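Local atomic coordinates of ribokinase (Thermotoga maritima, PDB entry 1VM7), a protein that probably catalyses the magnesium-dependent transfer of phosphate from ATP to O-5 of D-ribose, giving D-ribose 5-phosphate. Residues Ser23-Val28 against Asp82-Asn87; Ala106-Glu109 against Gln115-Ile118; Thr254-Val259 against Ile287-Leu292. One frame throughout, in Å; residues are numbered along the deposited sequence.

Contact 1 (Ser23-Val28 against Asp82-Asn87); sequences SNIDIV and DLLIEN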
ATOM      1  N   SER A  23      15.181  -0.709  -6.204  1.00 33.64           N
ATOM      2  CA  SER A  23      14.755   0.191  -5.122  1.00 33.66           C
ATOM      3  C   SER A  23      13.234  -0.036  -4.881  1.00 33.83           C
ATOM      4  O   SER A  23      12.467  -0.004  -5.841  1.00 33.99           O
ATOM      5  CB  SER A  23      14.911   1.660  -5.505  1.00 33.67           C
ATOM      6  OG  SER A  23      16.236   2.022  -5.779  1.00 34.18           O
ATOM      7  N   ASN A  24      12.812  -0.258  -3.638  1.00 33.76           N
ATOM      8  CA  ASN A  24      11.428  -0.573  -3.269  1.00 35.11           C
ATOM      9  C   ASN A  24      11.083   0.215  -2.012  1.00 35.26           C
ATOM     10  O   ASN A  24      11.956   0.455  -1.153  1.00 36.46           O
ATOM     11  CB  ASN A  24      11.377  -2.081  -2.981  1.00 35.44           C
ATOM     12  CG  ASN A  24       9.988  -2.607  -2.734  1.00 39.43           C
ATOM     13  OD1 ASN A  24       9.169  -2.758  -3.673  1.00 42.94           O
ATOM     14  ND2 ASN A  24       9.709  -2.953  -1.458  1.00 39.59           N
ATOM     15  N   ILE A  25       9.829   0.619  -1.899  1.00 34.92           N
ATOM     16  CA  ILE A  25       9.265   1.093  -0.655  1.00 34.61           C
ATOM     17  C   ILE A  25       8.545  -0.086  -0.062  1.00 34.46           C
ATOM     18  O   ILE A  25       7.688  -0.655  -0.732  1.00 34.54           O
ATOM     19  CB  ILE A  25       8.187   2.158  -0.925  1.00 34.42           C
ATOM     20  CG1 ILE A  25       8.772   3.278  -1.778  1.00 36.85           C
ATOM     21  CG2 ILE A  25       7.636   2.714   0.372  1.00 34.38           C
ATOM     22  CD1 ILE A  25       9.961   3.973  -1.160  1.00 36.27           C
ATOM     23  N   ASP A  26       8.855  -0.429   1.190  1.00 34.10           N
ATOM     24  CA  ASP A  26       8.105  -1.478   1.889  1.00 33.73           C
ATOM     25  C   ASP A  26       7.040  -0.835   2.753  1.00 33.84           C
ATOM     26  O   ASP A  26       7.355  -0.081   3.685  1.00 32.56           O
ATOM     27  CB  ASP A  26       9.039  -2.336   2.729  1.00 34.46           C
ATOM     28  CG  ASP A  26       9.920  -3.210   1.880  1.00 33.50           C
ATOM     29  OD1 ASP A  26       9.458  -3.646   0.832  1.00 33.72           O
ATOM     30  OD2 ASP A  26      11.054  -3.494   2.273  1.00 39.54           O
ATOM     31  N   ILE A  27       5.786  -1.145   2.436  1.00 33.09           N
ATOM     32  CA  ILE A  27       4.634  -0.572   3.121  1.00 33.22           C
ATOM     33  C   ILE A  27       4.067  -1.634   4.046  1.00 33.09           C
ATOM     34  O   ILE A  27       3.472  -2.617   3.586  1.00 33.25           O
ATOM     35  CB  ILE A  27       3.561  -0.032   2.116  1.00 33.69           C
ATOM     36  CG1 ILE A  27       4.170   1.067   1.240  1.00 33.18           C
ATOM     37  CG2 ILE A  27       2.336   0.515   2.842  1.00 33.12           C
ATOM     38  CD1 ILE A  27       3.490   1.207  -0.081  1.00 36.06           C
ATOM     39  N   VAL A  28       4.281  -1.452   5.361  1.00 32.43           N
ATOM     40  CA  VAL A  28       3.939  -2.489   6.305  1.00 32.31           C
ATOM     41  C   VAL A  28       2.618  -2.105   6.926  1.00 32.87           C
ATOM     42  O   VAL A  28       2.497  -1.064   7.580  1.00 32.45           O
ATOM     43  CB  VAL A  28       5.021  -2.679   7.389  1.00 33.02           C
ATOM     44  CG1 VAL A  28       4.609  -3.779   8.377  1.00 33.97           C
ATOM     45  CG2 VAL A  28       6.359  -3.027   6.732  1.00 33.29           C
ATOM     46  N   ASP A  82      11.117  10.749  -4.361  1.00 32.21           N
ATOM     47  CA  ASP A  82      11.716  11.882  -3.648  1.00 32.37           C
ATOM     48  C   ASP A  82      12.340  11.469  -2.344  1.00 32.62           C
ATOM     49  O   ASP A  82      13.448  11.888  -2.057  1.00 32.07           O
ATOM     50  CB  ASP A  82      10.713  12.997  -3.377  1.00 32.67           C
ATOM     51  CG  ASP A  82      10.208  13.640  -4.645  1.00 33.48           C
ATOM     52  OD1 ASP A  82      10.909  13.547  -5.657  1.00 35.05           O
ATOM     53  OD2 ASP A  82       9.107  14.214  -4.624  1.00 37.65           O
ATOM     54  N   LEU A  83      11.643  10.650  -1.565  1.00 33.53           N
ATOM     55  CA  LEU A  83      12.205  10.167  -0.301  1.00 34.18           C
ATOM     56  C   LEU A  83      13.465   9.323  -0.541  1.00 33.83           C
ATOM     57  O   LEU A  83      14.459   9.450   0.204  1.00 32.12           O
ATOM     58  CB  LEU A  83      11.150   9.428   0.544  1.00 35.64           C
ATOM     59  CG  LEU A  83      10.071  10.434   1.050  1.00 38.58           C
ATOM     60  CD1 LEU A  83       8.752   9.753   1.501  1.00 40.38           C
ATOM     61  CD2 LEU A  83      10.614  11.382   2.146  1.00 38.58           C
ATOM     62  N   LEU A  84      13.425   8.449  -1.555  1.00 33.19           N
ATOM     63  CA  LEU A  84      14.605   7.624  -1.869  1.00 33.34           C
ATOM     64  C   LEU A  84      15.792   8.491  -2.356  1.00 33.20           C
ATOM     65  O   LEU A  84      16.936   8.258  -2.011  1.00 32.92           O
ATOM     66  CB  LEU A  84      14.274   6.586  -2.898  1.00 33.53           C
ATOM     67  CG  LEU A  84      13.291   5.481  -2.464  1.00 35.59           C
ATOM     68  CD1 LEU A  84      13.183   4.523  -3.613  1.00 34.95           C
ATOM     69  CD2 LEU A  84      13.724   4.811  -1.211  1.00 35.85           C
ATOM     70  N   ILE A  85      15.502   9.510  -3.147  1.00 32.98           N
ATOM     71  CA  ILE A  85      16.550  10.437  -3.603  1.00 33.13           C
ATOM     72  C   ILE A  85      17.208  11.159  -2.416  1.00 34.04           C
ATOM     73  O   ILE A  85      18.457  11.229  -2.335  1.00 33.58           O
ATOM     74  CB  ILE A  85      16.007  11.383  -4.664  1.00 32.87           C
ATOM     75  CG1 ILE A  85      15.756  10.591  -5.952  1.00 31.21           C
ATOM     76  CG2 ILE A  85      16.950  12.560  -4.926  1.00 34.06           C
ATOM     77  CD1 ILE A  85      14.988  11.353  -6.971  1.00 29.34           C
ATOM     78  N   GLU A  86      16.398  11.621  -1.464  1.00 34.49           N
ATOM     79  CA  GLU A  86      16.948  12.238  -0.255  1.00 35.97           C
ATOM     80  C   GLU A  86      17.859  11.284   0.457  1.00 34.95           C
ATOM     81  O   GLU A  86      18.932  11.683   0.912  1.00 35.79           O
ATOM     82  CB  GLU A  86      15.903  12.688   0.773  1.00 35.57           C
ATOM     83  CG  GLU A  86      14.634  13.187   0.215  1.00 39.15           C
ATOM     84  CD  GLU A  86      13.736  13.857   1.281  1.00 41.27           C
ATOM     85  OE1 GLU A  86      14.145  13.854   2.503  1.00 46.41           O
ATOM     86  OE2 GLU A  86      12.651  14.370   0.862  1.00 43.84           O
ATOM     87  N   ASN A  87      17.418  10.045   0.622  1.00 34.83           N
ATOM     88  CA  ASN A  87      18.228   9.035   1.314  1.00 34.75           C
ATOM     89  C   ASN A  87      19.524   8.852   0.543  1.00 34.33           C
ATOM     90  O   ASN A  87      20.597   8.872   1.119  1.00 34.06           O
ATOM     91  CB  ASN A  87      17.518   7.683   1.391  1.00 34.76           C
ATOM     92  CG  ASN A  87      16.247   7.712   2.230  1.00 37.07           C
ATOM     93  OD1 ASN A  87      15.985   8.679   2.954  1.00 38.70           O
ATOM     94  ND2 ASN A  87      15.431   6.636   2.128  1.00 35.40           N
TER
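At the root of the lid of this PfkB-family sugar kinase, where strand 24-30 leaves the large alpha/beta domain, Ser23 and Ile25 pack against Leu84 of helix 79-90. The contact is small and apolar: 134 Å² is buried in all, no hydrogen bond crosses it, and the backbones stay well apart, with 8.1 Å between Ser23 CA and Leu84 CA. Leu84 supplies the helix side alone, and its two methyls divide the work. CD1 reaches Ser23 CB at 3.8 Å, while CD2 lies 3.9 Å from Ile25 CD1. That isoleucine methyl comes in over the fork of the leucine, equally close to Leu84 CG at 3.9 Å and slightly farther from Leu84 CD1, at 4.1 Å, with the two side chains crossing at a slant. The CB of Ile25 does not itself face the helix; chi1 of -55° sets CG1 anti to the carbonyl carbon, and a chi2 of -59° folds CD1 round to the leucine.

Ser23 meets Leu84 through CB, while its buried OG is hydrogen-bonded to Thr73 OG1 and Tyr88 OH. Its backbone O is likewise bonded, to Asn125 ND2. Pro50 and Ile75 also touch Leu84, and Val48 lies on Ile25, so the three residues belong to a larger apolar layer between lid strand, helix and core sheet.

Asn24 turns its CB away from the helix, and neither it nor Asp26 joins the packing; both, with Ile25, are predicted to bind the substrate. Successive side chains thus take different sides, Ser23 and Ile25 meeting the helix and Asn24 turned toward the probable sugar site, an organisation consistent with the lid-to-core junction of the ribokinase fold.

Contact 2 (Ala106-Glu109 against Gln115-Ile118); sequences AFIE and QNRI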
ATOM      1  N   ALA A 106       6.183  -2.663  -2.115  1.00 33.43           N
ATOM      2  CA  ALA A 106       5.727  -3.958  -1.624  1.00 33.67           C
ATOM      3  C   ALA A 106       4.748  -3.654  -0.499  1.00 33.91           C
ATOM      4  O   ALA A 106       5.005  -2.805   0.379  1.00 32.99           O
ATOM      5  CB  ALA A 106       6.869  -4.795  -1.151  1.00 33.66           C
ATOM      6  N   PHE A 107       3.601  -4.310  -0.560  1.00 33.78           N
ATOM      7  CA  PHE A 107       2.539  -4.126   0.430  1.00 34.17           C
ATOM      8  C   PHE A 107       2.519  -5.347   1.326  1.00 34.95           C
ATOM      9  O   PHE A 107       2.144  -6.447   0.885  1.00 35.17           O
ATOM     10  CB  PHE A 107       1.203  -3.984  -0.254  1.00 33.41           C
ATOM     11  CG  PHE A 107       1.144  -2.828  -1.183  1.00 34.03           C
ATOM     12  CD1 PHE A 107       1.532  -2.968  -2.511  1.00 34.37           C
ATOM     13  CD2 PHE A 107       0.730  -1.591  -0.742  1.00 33.52           C
ATOM     14  CE1 PHE A 107       1.468  -1.893  -3.373  1.00 32.92           C
ATOM     15  CE2 PHE A 107       0.649  -0.513  -1.629  1.00 35.06           C
ATOM     16  CZ  PHE A 107       1.021  -0.667  -2.928  1.00 32.29           C
ATOM     17  N   ILE A 108       2.942  -5.141   2.567  1.00 34.79           N
ATOM     18  CA  ILE A 108       3.237  -6.222   3.480  1.00 34.72           C
ATOM     19  C   ILE A 108       2.190  -6.189   4.581  1.00 34.72           C
ATOM     20  O   ILE A 108       2.134  -5.255   5.378  1.00 35.34           O
ATOM     21  CB  ILE A 108       4.660  -6.096   4.099  1.00 34.64           C
ATOM     22  CG1 ILE A 108       5.736  -5.984   3.013  1.00 33.77           C
ATOM     23  CG2 ILE A 108       4.938  -7.293   5.067  1.00 33.80           C
ATOM     24  CD1 ILE A 108       7.067  -5.431   3.488  1.00 36.17           C
ATOM     25  N   GLU A 109       1.338  -7.203   4.613  1.00 34.40           N
ATOM     26  CA  GLU A 109       0.302  -7.305   5.654  1.00 33.55           C
ATOM     27  C   GLU A 109       0.824  -8.218   6.724  1.00 33.53           C
ATOM     28  O   GLU A 109       1.141  -9.340   6.426  1.00 32.94           O
ATOM     29  CB  GLU A 109      -1.007  -7.824   5.053  1.00 33.04           C
ATOM     30  CG  GLU A 109      -2.157  -7.988   6.042  1.00 33.62           C
ATOM     31  CD  GLU A 109      -3.491  -8.400   5.380  1.00 34.17           C
ATOM     32  OE1 GLU A 109      -3.562  -8.564   4.133  1.00 34.67           O
ATOM     33  OE2 GLU A 109      -4.480  -8.539   6.125  1.00 31.72           O
ATOM     34  N   GLN A 115       3.236 -13.061  11.462  1.00 35.16           N
ATOM     35  CA  GLN A 115       3.191 -13.694  10.161  1.00 35.57           C
ATOM     36  C   GLN A 115       2.762 -12.644   9.176  1.00 34.88           C
ATOM     37  O   GLN A 115       1.929 -11.778   9.499  1.00 35.47           O
ATOM     38  CB  GLN A 115       2.232 -14.920  10.119  1.00 35.32           C
ATOM     39  CG  GLN A 115       2.253 -15.591   8.729  1.00 36.79           C
ATOM     40  CD  GLN A 115       1.576 -16.943   8.624  1.00 38.48           C
ATOM     41  OE1 GLN A 115       2.037 -17.797   7.854  1.00 41.89           O
ATOM     42  NE2 GLN A 115       0.485 -17.158   9.381  1.00 39.92           N
ATOM     43  N   ASN A 116       3.311 -12.715   7.967  1.00 34.29           N
ATOM     44  CA  ASN A 116       3.028 -11.717   6.947  1.00 33.87           C
ATOM     45  C   ASN A 116       2.724 -12.354   5.588  1.00 32.99           C
ATOM     46  O   ASN A 116       2.924 -13.560   5.375  1.00 31.63           O
ATOM     47  CB  ASN A 116       4.198 -10.702   6.855  1.00 34.54           C
ATOM     48  CG  ASN A 116       5.419 -11.255   6.097  1.00 37.21           C
ATOM     49  OD1 ASN A 116       5.290 -11.903   5.046  1.00 38.11           O
ATOM     50  ND2 ASN A 116       6.612 -10.974   6.620  1.00 39.21           N
ATOM     51  N   ARG A 117       2.219 -11.515   4.688  1.00 31.99           N
ATOM     52  CA  ARG A 117       2.153 -11.835   3.251  1.00 32.05           C
ATOM     53  C   ARG A 117       2.332 -10.537   2.503  1.00 31.71           C
ATOM     54  O   ARG A 117       2.160  -9.469   3.088  1.00 31.12           O
ATOM     55  CB  ARG A 117       0.815 -12.482   2.869  1.00 31.47           C
ATOM     56  CG  ARG A 117      -0.374 -11.585   3.143  1.00 32.04           C
ATOM     57  CD  ARG A 117      -1.647 -12.257   2.787  1.00 33.31           C
ATOM     58  NE  ARG A 117      -2.792 -11.466   3.193  1.00 32.28           N
ATOM     59  CZ  ARG A 117      -3.953 -11.990   3.566  1.00 34.03           C
ATOM     60  NH1 ARG A 117      -4.120 -13.316   3.609  1.00 33.88           N
ATOM     61  NH2 ARG A 117      -4.935 -11.194   3.964  1.00 33.78           N
ATOM     62  N   ILE A 118       2.686 -10.643   1.229  1.00 32.14           N
ATOM     63  CA  ILE A 118       3.275  -9.531   0.489  1.00 32.96           C
ATOM     64  C   ILE A 118       2.745  -9.502  -0.947  1.00 33.12           C
ATOM     65  O   ILE A 118       2.766 -10.525  -1.663  1.00 32.29           O
ATOM     66  CB  ILE A 118       4.823  -9.669   0.463  1.00 32.91           C
ATOM     67  CG1 ILE A 118       5.396  -9.826   1.870  1.00 32.47           C
ATOM     68  CG2 ILE A 118       5.470  -8.515  -0.181  1.00 33.63           C
ATOM     69  CD1 ILE A 118       6.957  -9.750   1.907  1.00 33.20           C
TER
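Glu109 OE1 is gripped by two nitrogens of Arg117, NH2 at 3.0 Å and NE at 3.1 Å, in a side-on salt bridge across the beta hairpin of strands 105-110 and 116-121 in the lid. OE1 lies at the edge of the guanidinium, close to its plane, yet both N-H groups reach it from one face of the carboxylate, whose plane is turned 77° from that of the guanidinium. The extended Glu109 chain, with CG anti to the backbone N (chi1 179°), runs alongside Arg117 to bring the charges together. Thr35 holds both groups further, its OG1 bonding Glu109 OE2 and its O bonding Arg117 NH2. Arg117 of the second subunit brings a like charge close, which the glutamate probably helps to offset.

Between the main chains, Glu109 and Arg117 form an antiparallel hydrogen-bonded pair: Glu109 N to Arg117 O spans 2.9 Å and Arg117 N to Glu109 O 3.0 Å. Ile108 and Ile118 make the neighbouring non-hydrogen-bonded pair, with side chains on the other face. At the edge of the sheet, Ile118 pairs in parallel with a strand of the second subunit, so the sheet continues across the dimer interface. The two isoleucines lie side by side, CG1 of Ile108 4.0 Å from CG1 of Ile118, and Ile118 CG2 also touches Ala106 CB at 4.1 Å.

Contact 3 (Thr254-Val259 against Ile287-Leu292); sequences TAAGDV and ISVTRL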
ATOM      1  N   THR A 254      16.305  -9.565   8.560  1.00 33.71           N
ATOM      2  CA  THR A 254      15.981  -8.782   7.376  1.00 33.74           C
ATOM      3  C   THR A 254      17.196  -8.062   6.870  1.00 33.63           C
ATOM      4  O   THR A 254      17.817  -7.323   7.635  1.00 33.39           O
ATOM      5  CB  THR A 254      14.950  -7.660   7.745  1.00 34.12           C
ATOM      6  OG1 THR A 254      13.766  -8.224   8.299  1.00 34.89           O
ATOM      7  CG2 THR A 254      14.570  -6.828   6.534  1.00 34.49           C
ATOM      8  N   ALA A 255      17.509  -8.263   5.589  1.00 34.13           N
ATOM      9  CA  ALA A 255      18.568  -7.534   4.879  1.00 33.90           C
ATOM     10  C   ALA A 255      19.975  -7.968   5.254  1.00 32.98           C
ATOM     11  O   ALA A 255      20.934  -7.355   4.795  1.00 31.82           O
ATOM     12  CB  ALA A 255      18.391  -6.024   5.058  1.00 34.14           C
ATOM     13  N   ALA A 256      20.094  -9.044   6.049  1.00 33.29           N
ATOM     14  CA  ALA A 256      21.404  -9.529   6.519  1.00 33.08           C
ATOM     15  C   ALA A 256      22.303  -9.888   5.335  1.00 33.24           C
ATOM     16  O   ALA A 256      23.504  -9.637   5.363  1.00 33.67           O
ATOM     17  CB  ALA A 256      21.224 -10.725   7.406  1.00 33.38           C
ATOM     18  N   GLY A 257      21.705 -10.473   4.297  1.00 32.89           N
ATOM     19  CA  GLY A 257      22.431 -10.924   3.112  1.00 33.01           C
ATOM     20  C   GLY A 257      22.915  -9.749   2.277  1.00 32.67           C
ATOM     21  O   GLY A 257      24.008  -9.787   1.759  1.00 32.77           O
ATOM     22  N   ASP A 258      22.056  -8.742   2.148  1.00 32.91           N
ATOM     23  CA  ASP A 258      22.355  -7.459   1.508  1.00 33.63           C
ATOM     24  C   ASP A 258      23.497  -6.742   2.215  1.00 33.28           C
ATOM     25  O   ASP A 258      24.413  -6.205   1.582  1.00 33.61           O
ATOM     26  CB  ASP A 258      21.101  -6.561   1.539  1.00 33.36           C
ATOM     27  CG  ASP A 258      19.939  -7.130   0.726  1.00 35.84           C
ATOM     28  OD1 ASP A 258      20.221  -7.777  -0.331  1.00 37.22           O
ATOM     29  OD2 ASP A 258      18.751  -6.899   1.119  1.00 34.62           O
ATOM     30  N   VAL A 259      23.424  -6.701   3.542  1.00 32.77           N
ATOM     31  CA  VAL A 259      24.519  -6.148   4.329  1.00 32.06           C
ATOM     32  C   VAL A 259      25.804  -6.949   4.096  1.00 31.84           C
ATOM     33  O   VAL A 259      26.852  -6.374   3.846  1.00 31.39           O
ATOM     34  CB  VAL A 259      24.168  -6.061   5.838  1.00 32.22           C
ATOM     35  CG1 VAL A 259      25.354  -5.589   6.674  1.00 30.27           C
ATOM     36  CG2 VAL A 259      23.041  -5.090   6.043  1.00 32.64           C
ATOM     37  N   ILE A 287      26.025  -7.601  12.982  1.00 31.21           N
ATOM     38  CA  ILE A 287      25.558  -6.420  13.717  1.00 31.12           C
ATOM     39  C   ILE A 287      24.157  -6.064  13.235  1.00 30.56           C
ATOM     40  O   ILE A 287      23.290  -5.717  14.039  1.00 29.94           O
ATOM     41  CB  ILE A 287      26.458  -5.165  13.528  1.00 31.44           C
ATOM     42  CG1 ILE A 287      27.880  -5.399  14.032  1.00 31.28           C
ATOM     43  CG2 ILE A 287      25.848  -3.939  14.242  1.00 32.21           C
ATOM     44  CD1 ILE A 287      28.871  -4.332  13.588  1.00 30.81           C
ATOM     45  N   SER A 288      23.936  -6.158  11.928  1.00 30.36           N
ATOM     46  CA  SER A 288      22.620  -5.837  11.375  1.00 30.31           C
ATOM     47  C   SER A 288      21.499  -6.716  11.970  1.00 30.29           C
ATOM     48  O   SER A 288      20.442  -6.201  12.279  1.00 30.06           O
ATOM     49  CB  SER A 288      22.655  -5.905   9.862  1.00 29.98           C
ATOM     50  OG  SER A 288      22.754  -7.241   9.437  1.00 29.71           O
ATOM     51  N   VAL A 289      21.736  -8.015  12.187  1.00 30.54           N
ATOM     52  CA  VAL A 289      20.656  -8.913  12.639  1.00 30.44           C
ATOM     53  C   VAL A 289      20.241  -8.619  14.072  1.00 30.27           C
ATOM     54  O   VAL A 289      19.212  -9.069  14.563  1.00 29.99           O
ATOM     55  CB  VAL A 289      21.020 -10.361  12.462  1.00 30.51           C
ATOM     56  CG1 VAL A 289      21.249 -10.640  10.991  1.00 30.13           C
ATOM     57  CG2 VAL A 289      22.226 -10.743  13.324  1.00 30.23           C
ATOM     58  N   THR A 290      21.034  -7.792  14.728  1.00 30.89           N
ATOM     59  CA  THR A 290      20.701  -7.319  16.065  1.00 30.96           C
ATOM     60  C   THR A 290      19.844  -6.074  16.034  1.00 31.60           C
ATOM     61  O   THR A 290      19.551  -5.524  17.080  1.00 31.49           O
ATOM     62  CB  THR A 290      21.988  -7.050  16.955  1.00 31.06           C
ATOM     63  OG1 THR A 290      22.633  -5.830  16.578  1.00 30.89           O
ATOM     64  CG2 THR A 290      23.004  -8.181  16.831  1.00 32.29           C
ATOM     65  N   ARG A 291      19.432  -5.612  14.855  1.00 33.36           N
ATOM     66  CA  ARG A 291      18.611  -4.411  14.783  1.00 34.22           C
ATOM     67  C   ARG A 291      17.410  -4.608  13.901  1.00 34.49           C
ATOM     68  O   ARG A 291      17.504  -5.224  12.836  1.00 35.03           O
ATOM     69  CB  ARG A 291      19.452  -3.214  14.313  1.00 34.71           C
ATOM     70  CG  ARG A 291      20.573  -2.819  15.299  1.00 33.93           C
ATOM     71  CD  ARG A 291      21.765  -2.182  14.569  1.00 34.78           C
ATOM     72  NE  ARG A 291      22.943  -2.034  15.429  1.00 36.88           N
ATOM     73  CZ  ARG A 291      23.921  -1.142  15.243  1.00 36.26           C
ATOM     74  NH1 ARG A 291      23.899  -0.316  14.198  1.00 35.42           N
ATOM     75  NH2 ARG A 291      24.938  -1.088  16.097  1.00 34.75           N
ATOM     76  N   LEU A 292      16.285  -4.080  14.380  1.00 35.05           N
ATOM     77  CA  LEU A 292      15.019  -4.056  13.644  1.00 35.61           C
ATOM     78  C   LEU A 292      15.178  -3.359  12.325  1.00 34.88           C
ATOM     79  O   LEU A 292      15.755  -2.285  12.267  1.00 35.67           O
ATOM     80  CB  LEU A 292      13.979  -3.303  14.483  1.00 35.90           C
ATOM     81  CG  LEU A 292      13.342  -4.112  15.616  1.00 36.12           C
ATOM     82  CD2 LEU A 292      12.525  -3.162  16.498  1.00 36.58           C
TER
HETATM   83  O   HOH W   1      20.023  -7.900   9.564  1.00 37.49           O
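The guanidinium of Arg291 has Ile287 CG2 on one face, 3.4 Å above its plane and offset toward the rim, with NH2 salt-bridged to Glu303; apart from it, Ala256 and Val259 meet Ser288 and Val289. The carboxylate of Asp258, the predicted proton acceptor, is bonded through OD1 to Gln57 and through OD2 to Asn56.

Between the segments Ala256 CB touches Val289 CG1 at 3.6 Å, and Val259 CG2 lies 3.9 Å from Ser288 CB. Ser288 OG occupies the position between backbone N and carbonyl carbon (chi1 72°), which lets it bond Ala285 O one helical turn back and face the other segment. Replacing Val259 with alanine would probably open a gap against Ser288 and let the start of helix 256-269 sit less firmly on it.

Ala255 is the N-cap of that helix, in the family's DTxGAGD-like signature, here DTTAAGD. Water 1 donates to Ser288 OG at 2.8 Å and also has Thr254 O within reach at 3.0 Å, though acceptors around it outnumber its protons. Since Thr254, Ser288 and Arg291 are predicted potassium ligands, these oxygens beside the Ala256-Val289 pair are consistent with a monovalent-cation site near helix 256-269, which carries Asp258.

Overall arrangement
From the N terminus the three contacts follow in series; none nests in or crosses another. Contact 1 closes a loop of 53 residues, bringing helix 79-90 of the alpha/beta domain back to the first lid strand. Contact 2 then closes a short hairpin of only five intervening residues inside the lid. The two share one sheet: Ile27 of 23-28 probably hydrogen-bonds Ala106 and Ile108 of 106-109 through its backbone. Contact 3 closes 27 mostly helical residues far along the chain, joining the start of helix 256-269 to the C-terminal end of helix 274-288 and the turn after it. It touches neither of the others; its nearest atoms lie about 6 Å from contact 1 and about 8 Å from contact 2.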